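Long-range contact in type II restriction enzyme NlaIV (Neisseria lactamica, PDB 6QM2), which recognises the double-stranded DNA sequence 5'-GGNNCC-3' and cuts it in the middle to leave blunt ends: residues 85-96 and 119-130. Sequence-based numbering, arbitrary orientation.
With K (potassium ion), chain C.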
ATOM      1  N   SER A  85     -31.807  -4.795  -6.041  1.00103.43           N
ATOM      2  CA  SER A  85     -31.532  -5.972  -6.857  1.00 99.92           C
ATOM      3  C   SER A  85     -31.292  -5.635  -8.331  1.00 95.05           C
ATOM      4  O   SER A  85     -30.952  -6.526  -9.106  1.00 96.40           O
ATOM      5  CB  SER A  85     -32.676  -6.984  -6.732  1.00101.27           C
ATOM      6  OG  SER A  85     -33.901  -6.442  -7.186  1.00107.06           O
ATOM      7  N   ARG A  86     -31.465  -4.370  -8.714  1.00 92.42           N
ATOM      8  CA  ARG A  86     -31.269  -3.932 -10.099  1.00 97.35           C
ATOM      9  C   ARG A  86     -30.407  -2.679 -10.121  1.00 97.17           C
ATOM     10  O   ARG A  86     -30.244  -2.013  -9.098  1.00 93.23           O
ATOM     11  CB  ARG A  86     -32.615  -3.635 -10.778  1.00 99.92           C
ATOM     12  CG  ARG A  86     -33.620  -4.785 -10.786  1.00101.39           C
ATOM     13  CD  ARG A  86     -33.163  -5.916 -11.691  1.00103.09           C
ATOM     14  NE  ARG A  86     -34.144  -6.997 -11.842  1.00101.30           N
ATOM     15  CZ  ARG A  86     -34.423  -7.933 -10.927  1.00100.19           C
ATOM     16  NH1 ARG A  86     -33.830  -7.939  -9.732  1.00 98.47           N
ATOM     17  NH2 ARG A  86     -35.324  -8.874 -11.205  1.00 98.80           N
ATOM     18  N   GLU A  87     -29.864  -2.369 -11.298  1.00103.36           N
ATOM     19  CA  GLU A  87     -29.023  -1.186 -11.513  1.00106.78           C
ATOM     20  C   GLU A  87     -27.798  -1.188 -10.576  1.00104.90           C
ATOM     21  O   GLU A  87     -27.521  -0.206  -9.879  1.00103.75           O
ATOM     22  CB  GLU A  87     -29.851   0.110 -11.373  1.00113.95           C
ATOM     23  CG  GLU A  87     -31.217   0.101 -12.067  1.00119.75           C
ATOM     24  CD  GLU A  87     -31.157  -0.255 -13.547  1.00123.72           C
ATOM     25  OE1 GLU A  87     -30.217   0.191 -14.233  1.00123.18           O
ATOM     26  OE2 GLU A  87     -32.060  -0.976 -14.030  1.00130.18           O
ATOM     27  N   LEU A  88     -27.077  -2.311 -10.581  1.00103.30           N
ATOM     28  CA  LEU A  88     -25.931  -2.549  -9.691  1.00 99.98           C
ATOM     29  C   LEU A  88     -24.611  -2.311 -10.430  1.00102.23           C
ATOM     30  O   LEU A  88     -24.426  -2.813 -11.542  1.00104.60           O
ATOM     31  CB  LEU A  88     -25.973  -3.980  -9.157  1.00 96.27           C
ATOM     32  CG  LEU A  88     -27.293  -4.437  -8.529  1.00 95.34           C
ATOM     33  CD1 LEU A  88     -27.205  -5.880  -8.059  1.00 96.95           C
ATOM     34  CD2 LEU A  88     -27.676  -3.528  -7.376  1.00 95.66           C
ATOM     35  N   LEU A  89     -23.698  -1.567  -9.800  1.00101.63           N
ATOM     36  CA  LEU A  89     -22.441  -1.149 -10.429  1.00100.06           C
ATOM     37  C   LEU A  89     -21.219  -1.599  -9.620  1.00 99.71           C
ATOM     38  O   LEU A  89     -21.127  -1.320  -8.423  1.00 97.41           O
ATOM     39  CB  LEU A  89     -22.427   0.372 -10.577  1.00 99.79           C
ATOM     40  CG  LEU A  89     -21.235   1.010 -11.303  1.00101.38           C
ATOM     41  CD1 LEU A  89     -21.109   0.486 -12.727  1.00100.41           C
ATOM     42  CD2 LEU A  89     -21.363   2.526 -11.290  1.00101.98           C
ATOM     43  N   GLU A  90     -20.296  -2.295 -10.288  1.00 99.83           N
ATOM     44  CA  GLU A  90     -18.982  -2.644  -9.734  1.00101.03           C
ATOM     45  C   GLU A  90     -17.929  -1.834 -10.495  1.00100.35           C
ATOM     46  O   GLU A  90     -17.925  -1.829 -11.728  1.00 96.38           O
ATOM     47  CB  GLU A  90     -18.716  -4.150  -9.895  1.00102.89           C
ATOM     48  CG  GLU A  90     -17.392  -4.659  -9.314  1.00103.50           C
ATOM     49  CD  GLU A  90     -17.394  -4.871  -7.808  1.00104.64           C
ATOM     50  OE1 GLU A  90     -18.412  -4.594  -7.145  1.00104.55           O
ATOM     51  OE2 GLU A  90     -16.354  -5.329  -7.277  1.00105.44           O
ATOM     52  N   VAL A  91     -17.049  -1.151  -9.760  1.00102.61           N
ATOM     53  CA  VAL A  91     -15.927  -0.424 -10.358  1.00105.53           C
ATOM     54  C   VAL A  91     -14.653  -1.249 -10.221  1.00105.39           C
ATOM     55  O   VAL A  91     -14.341  -1.737  -9.132  1.00100.90           O
ATOM     56  CB  VAL A  91     -15.699   0.947  -9.695  1.00108.92           C
ATOM     57  CG1 VAL A  91     -14.538   1.686 -10.363  1.00110.61           C
ATOM     58  CG2 VAL A  91     -16.971   1.777  -9.755  1.00110.94           C
ATOM     59  N   LYS A  92     -13.930  -1.383 -11.334  1.00106.91           N
ATOM     60  CA  LYS A  92     -12.654  -2.094 -11.391  1.00108.24           C
ATOM     61  C   LYS A  92     -11.603  -1.237 -12.084  1.00111.49           C
ATOM     62  O   LYS A  92     -11.915  -0.461 -12.991  1.00107.34           O
ATOM     63  CB  LYS A  92     -12.811  -3.420 -12.145  1.00107.89           C
ATOM     64  CG  LYS A  92     -13.680  -4.451 -11.442  1.00107.62           C
ATOM     65  CD  LYS A  92     -13.117  -4.787 -10.076  1.00108.60           C
ATOM     66  CE  LYS A  92     -13.682  -6.069  -9.507  1.00110.65           C
ATOM     67  NZ  LYS A  92     -12.899  -6.429  -8.299  1.00115.97           N
ATOM     68  N   ALA A  93     -10.356  -1.384 -11.644  1.00116.13           N
ATOM     69  CA  ALA A  93      -9.237  -0.649 -12.221  1.00113.65           C
ATOM     70  C   ALA A  93      -8.006  -1.539 -12.307  1.00115.02           C
ATOM     71  O   ALA A  93      -7.731  -2.329 -11.396  1.00116.92           O
ATOM     72  CB  ALA A  93      -8.940   0.591 -11.399  1.00111.97           C
ATOM     73  N   PHE A  94      -7.282  -1.415 -13.417  1.00113.80           N
ATOM     74  CA  PHE A  94      -6.012  -2.107 -13.605  1.00114.73           C
ATOM     75  C   PHE A  94      -5.071  -1.269 -14.463  1.00118.98           C
ATOM     76  O   PHE A  94      -5.518  -0.494 -15.316  1.00118.12           O
ATOM     77  CB  PHE A  94      -6.229  -3.494 -14.228  1.00111.66           C
ATOM     78  CG  PHE A  94      -6.665  -3.463 -15.672  1.00107.60           C
ATOM     79  CD1 PHE A  94      -7.971  -3.138 -16.011  1.00108.80           C
ATOM     80  CD2 PHE A  94      -5.772  -3.775 -16.692  1.00107.42           C
ATOM     81  CE1 PHE A  94      -8.378  -3.117 -17.339  1.00108.54           C
ATOM     82  CE2 PHE A  94      -6.173  -3.756 -18.021  1.00108.69           C
ATOM     83  CZ  PHE A  94      -7.479  -3.426 -18.346  1.00108.18           C
ATOM     84  N   ASN A  95      -3.770  -1.419 -14.219  1.00123.34           N
ATOM     85  CA  ASN A  95      -2.753  -0.757 -15.023  1.00123.33           C
ATOM     86  C   ASN A  95      -2.795  -1.356 -16.428  1.00118.99           C
ATOM     87  O   ASN A  95      -2.602  -2.560 -16.592  1.00119.59           O
ATOM     88  CB  ASN A  95      -1.365  -0.939 -14.402  1.00128.66           C
ATOM     89  CG  ASN A  95      -0.284  -0.206 -15.172  1.00135.24           C
ATOM     90  OD1 ASN A  95       0.404  -0.798 -16.000  1.00143.55           O
ATOM     91  ND2 ASN A  95      -0.147   1.092 -14.922  1.00133.56           N
ATOM     92  N   ARG A  96      -3.053  -0.509 -17.424  1.00115.10           N
ATOM     93  CA  ARG A  96      -3.287  -0.951 -18.805  1.00118.13           C
ATOM     94  C   ARG A  96      -2.068  -1.618 -19.464  1.00123.75           C
ATOM     95  O   ARG A  96      -2.239  -2.410 -20.389  1.00120.66           O
ATOM     96  CB  ARG A  96      -3.786   0.236 -19.651  1.00118.07           C
ATOM     97  CG  ARG A  96      -4.148  -0.053 -21.108  1.00116.63           C
ATOM     98  CD  ARG A  96      -5.380  -0.930 -21.261  1.00114.11           C
ATOM     99  NE  ARG A  96      -5.498  -1.474 -22.615  1.00112.35           N
ATOM    100  CZ  ARG A  96      -4.801  -2.507 -23.097  1.00115.84           C
ATOM    101  NH1 ARG A  96      -3.896  -3.146 -22.354  1.00120.63           N
ATOM    102  NH2 ARG A  96      -5.003  -2.908 -24.349  1.00117.77           N
ATOM    103  N   TYR A 119     -29.741 -12.129  -9.495  1.00 89.86           N
ATOM    104  CA  TYR A 119     -29.589 -10.769 -10.025  1.00 93.04           C
ATOM    105  C   TYR A 119     -28.166 -10.174  -9.952  1.00 96.73           C
ATOM    106  O   TYR A 119     -27.877  -9.190 -10.648  1.00 95.81           O
ATOM    107  CB  TYR A 119     -30.602  -9.810  -9.380  1.00 92.50           C
ATOM    108  CG  TYR A 119     -30.583  -9.756  -7.861  1.00 89.94           C
ATOM    109  CD1 TYR A 119     -29.715  -8.907  -7.183  1.00 90.52           C
ATOM    110  CD2 TYR A 119     -31.456 -10.540  -7.104  1.00 89.20           C
ATOM    111  CE1 TYR A 119     -29.705  -8.853  -5.792  1.00 91.00           C
ATOM    112  CE2 TYR A 119     -31.449 -10.494  -5.716  1.00 89.01           C
ATOM    113  CZ  TYR A 119     -30.577  -9.646  -5.066  1.00 88.99           C
ATOM    114  OH  TYR A 119     -30.575  -9.595  -3.697  1.00 91.43           O
ATOM    115  N   MET A 120     -27.292 -10.757  -9.127  1.00 96.40           N
ATOM    116  CA  MET A 120     -25.866 -10.398  -9.133  1.00 97.15           C
ATOM    117  C   MET A 120     -25.163 -10.673 -10.468  1.00 95.64           C
ATOM    118  O   MET A 120     -24.199  -9.990 -10.807  1.00100.08           O
ATOM    119  CB  MET A 120     -25.118 -11.111  -8.000  1.00 97.40           C
ATOM    120  CG  MET A 120     -25.485 -10.631  -6.605  1.00100.27           C
ATOM    121  SD  MET A 120     -25.209  -8.861  -6.380  1.00106.45           S
ATOM    122  CE  MET A 120     -25.776  -8.635  -4.694  1.00108.14           C
ATOM    123  N   LEU A 121     -25.654 -11.644 -11.232  1.00 92.16           N
ATOM    124  CA  LEU A 121     -25.103 -11.932 -12.563  1.00 92.07           C
ATOM    125  C   LEU A 121     -25.323 -10.811 -13.588  1.00 91.04           C
ATOM    126  O   LEU A 121     -24.657 -10.796 -14.626  1.00 89.80           O
ATOM    127  CB  LEU A 121     -25.683 -13.234 -13.116  1.00 91.13           C
ATOM    128  CG  LEU A 121     -25.353 -14.501 -12.324  1.00 93.98           C
ATOM    129  CD1 LEU A 121     -26.302 -15.641 -12.663  1.00 95.22           C
ATOM    130  CD2 LEU A 121     -23.911 -14.917 -12.558  1.00 95.70           C
ATOM    131  N   ASP A 122     -26.258  -9.898 -13.310  1.00 95.00           N
ATOM    132  CA  ASP A 122     -26.526  -8.753 -14.182  1.00 99.77           C
ATOM    133  C   ASP A 122     -25.860  -7.469 -13.677  1.00 99.69           C
ATOM    134  O   ASP A 122     -26.209  -6.384 -14.142  1.00104.61           O
ATOM    135  CB  ASP A 122     -28.045  -8.541 -14.322  1.00105.39           C
ATOM    136  CG  ASP A 122     -28.440  -7.925 -15.664  1.00110.30           C
ATOM    137  OD1 ASP A 122     -28.185  -8.565 -16.705  1.00115.38           O
ATOM    138  OD2 ASP A 122     -29.015  -6.812 -15.682  1.00112.70           O
ATOM    139  N   VAL A 123     -24.906  -7.581 -12.745  1.00 97.65           N
ATOM    140  CA  VAL A 123     -24.119  -6.420 -12.301  1.00 94.77           C
ATOM    141  C   VAL A 123     -23.283  -5.901 -13.469  1.00 96.25           C
ATOM    142  O   VAL A 123     -22.720  -6.691 -14.234  1.00 97.56           O
ATOM    143  CB  VAL A 123     -23.182  -6.760 -11.116  1.00 93.46           C
ATOM    144  CG1 VAL A 123     -22.220  -5.610 -10.818  1.00 94.62           C
ATOM    145  CG2 VAL A 123     -23.987  -7.103  -9.867  1.00 95.41           C
ATOM    146  N   ASP A 124     -23.221  -4.578 -13.602  1.00 99.22           N
ATOM    147  CA  ASP A 124     -22.393  -3.936 -14.624  1.00104.82           C
ATOM    148  C   ASP A 124     -21.023  -3.598 -14.037  1.00101.84           C
ATOM    149  O   ASP A 124     -20.930  -3.055 -12.930  1.00 95.91           O
ATOM    150  CB  ASP A 124     -23.073  -2.674 -15.170  1.00108.47           C
ATOM    151  CG  ASP A 124     -24.270  -2.989 -16.056  1.00110.48           C
ATOM    152  OD1 ASP A 124     -24.121  -3.774 -17.014  1.00111.38           O
ATOM    153  OD2 ASP A 124     -25.362  -2.443 -15.802  1.00116.42           O
ATOM    154  N   TYR A 125     -19.972  -3.936 -14.786  1.00101.11           N
ATOM    155  CA  TYR A 125     -18.592  -3.678 -14.382  1.00100.76           C
ATOM    156  C   TYR A 125     -18.045  -2.497 -15.174  1.00 98.20           C
ATOM    157  O   TYR A 125     -17.796  -2.624 -16.374  1.00 96.29           O
ATOM    158  CB  TYR A 125     -17.719  -4.917 -14.609  1.00 99.32           C
ATOM    159  CG  TYR A 125     -18.002  -6.035 -13.637  1.00 97.44           C
ATOM    160  CD1 TYR A 125     -19.135  -6.835 -13.774  1.00 96.71           C
ATOM    161  CD2 TYR A 125     -17.144  -6.296 -12.573  1.00 98.75           C
ATOM    162  CE1 TYR A 125     -19.402  -7.861 -12.881  1.00 96.31           C
ATOM    163  CE2 TYR A 125     -17.400  -7.324 -11.679  1.00100.39           C
ATOM    164  CZ  TYR A 125     -18.530  -8.102 -11.833  1.00 97.67           C
ATOM    165  OH  TYR A 125     -18.781  -9.117 -10.941  1.00101.92           O
ATOM    166  N   LEU A 126     -17.893  -1.354 -14.505  1.00 96.70           N
ATOM    167  CA  LEU A 126     -17.244  -0.183 -15.092  1.00 96.83           C
ATOM    168  C   LEU A 126     -15.750  -0.333 -14.846  1.00 96.47           C
ATOM    169  O   LEU A 126     -15.292  -0.191 -13.711  1.00 95.25           O
ATOM    170  CB  LEU A 126     -17.774   1.112 -14.466  1.00 99.36           C
ATOM    171  CG  LEU A 126     -17.235   2.439 -15.022  1.00100.60           C
ATOM    172  CD1 LEU A 126     -17.661   2.641 -16.469  1.00 99.70           C
ATOM    173  CD2 LEU A 126     -17.700   3.602 -14.156  1.00100.06           C
ATOM    174  N   ILE A 127     -14.998  -0.621 -15.908  1.00 96.89           N
ATOM    175  CA  ILE A 127     -13.580  -0.975 -15.794  1.00100.07           C
ATOM    176  C   ILE A 127     -12.676   0.129 -16.355  1.00100.33           C
ATOM    177  O   ILE A 127     -12.731   0.425 -17.544  1.00 99.22           O
ATOM    178  CB  ILE A 127     -13.270  -2.307 -16.513  1.00 99.12           C
ATOM    179  CG1 ILE A 127     -14.267  -3.398 -16.087  1.00 95.90           C
ATOM    180  CG2 ILE A 127     -11.845  -2.754 -16.204  1.00100.14           C
ATOM    181  CD1 ILE A 127     -14.156  -4.686 -16.875  1.00 95.42           C
ATOM    182  N   PHE A 128     -11.834   0.706 -15.495  1.00104.19           N
ATOM    183  CA  PHE A 128     -10.850   1.722 -15.896  1.00108.47           C
ATOM    184  C   PHE A 128      -9.490   1.084 -16.192  1.00109.51           C
ATOM    185  O   PHE A 128      -8.837   0.566 -15.282  1.00107.24           O
ATOM    186  CB  PHE A 128     -10.656   2.757 -14.781  1.00109.52           C
ATOM    187  CG  PHE A 128     -11.869   3.595 -14.501  1.00108.54           C
ATOM    188  CD1 PHE A 128     -12.905   3.105 -13.714  1.00109.52           C
ATOM    189  CD2 PHE A 128     -11.959   4.893 -14.992  1.00107.97           C
ATOM    190  CE1 PHE A 128     -14.018   3.884 -13.442  1.00110.39           C
ATOM    191  CE2 PHE A 128     -13.069   5.677 -14.724  1.00109.62           C
ATOM    192  CZ  PHE A 128     -14.100   5.172 -13.947  1.00109.62           C
ATOM    193  N   GLY A 129      -9.067   1.123 -17.454  1.00109.51           N
ATOM    194  CA  GLY A 129      -7.697   0.765 -17.833  1.00110.37           C
ATOM    195  C   GLY A 129      -6.802   1.988 -17.721  1.00112.95           C
ATOM    196  O   GLY A 129      -6.717   2.776 -18.662  1.00120.10           O
ATOM    197  N   TYR A 130      -6.139   2.148 -16.575  1.00113.92           N
ATOM    198  CA  TYR A 130      -5.351   3.357 -16.284  1.00115.54           C
ATOM    199  C   TYR A 130      -3.865   3.210 -16.616  1.00122.43           C
ATOM    200  O   TYR A 130      -3.380   2.109 -16.880  1.00124.81           O
ATOM    201  CB  TYR A 130      -5.534   3.792 -14.821  1.00116.01           C
ATOM    202  CG  TYR A 130      -4.873   2.912 -13.777  1.00116.93           C
ATOM    203  CD1 TYR A 130      -3.537   3.096 -13.422  1.00118.83           C
ATOM    204  CD2 TYR A 130      -5.593   1.919 -13.116  1.00119.86           C
ATOM    205  CE1 TYR A 130      -2.932   2.301 -12.459  1.00120.79           C
ATOM    206  CE2 TYR A 130      -4.998   1.122 -12.148  1.00122.66           C
ATOM    207  CZ  TYR A 130      -3.666   1.316 -11.825  1.00123.35           C
ATOM    208  OH  TYR A 130      -3.070   0.532 -10.867  1.00128.17           O
TER
HETATM  209  K     K C 302     -15.216  -7.873  -5.491  1.00133.02           K
HETATM  210  O   HOH W   1     -29.164  -6.923 -11.071  1.00 94.32           O
HETATM  211  O   HOH W   2     -30.178  -4.079 -13.872  1.00 86.26           O
HETATM  212  O   HOH W   3     -27.626  -4.856 -11.795  1.00 85.64           O
HETATM  213  O   HOH W   4     -26.292  -1.811 -13.372  1.00 98.38           O
HETATM  214  O   HOH W   5     -12.959  -9.930  -4.830  1.00 94.14           O
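S85 CB sits over the centre of the Y119 ring, 3.4 Å from its centroid and almost on the ring normal, a CH-pi contact; L88 CD1 meets that ring at its edge. The Y125 ring takes E90 CB over one face, toward the rim, and K92 CG at its edge, while E90 CG approaches Y125 CE2 to 3.6 Å. With CG set between backbone N and carbonyl carbon (chi1 72°), the Y130 ring folds back over the neighbouring strand: one face covers the N95 peptide nitrogen, and A93 CB lies at the edge. F94 has G129 CA over one face and I127 CG2 in plane at its edge, 3.7 Å from CE1. Strands 88-95 and 124-130 run parallel through the central mixed sheet, connected by a beta-alpha-beta crossover through helix 107-116. Eight backbone hydrogen bonds join them, from D124 N to L88 O (3.0 Å) through R96 N to Y130 O (2.7 Å). E90 and K92 fit the E-x-K signature of the PDDEXK nucleases, probably together with D76, whose OD2 accepts from V91 N. E90 OE2 lies 3.3 Å from a potassium ion also bound by I104 O and water; K92 NZ makes a long salt bridge to E90 OE2 and bonds D103 O. Opposite the E90 and Y125 side chains, L126 and V91 pack on L54 of helix 44-60, and V91 CG1 touches F128 CE1 at 3.8 Å.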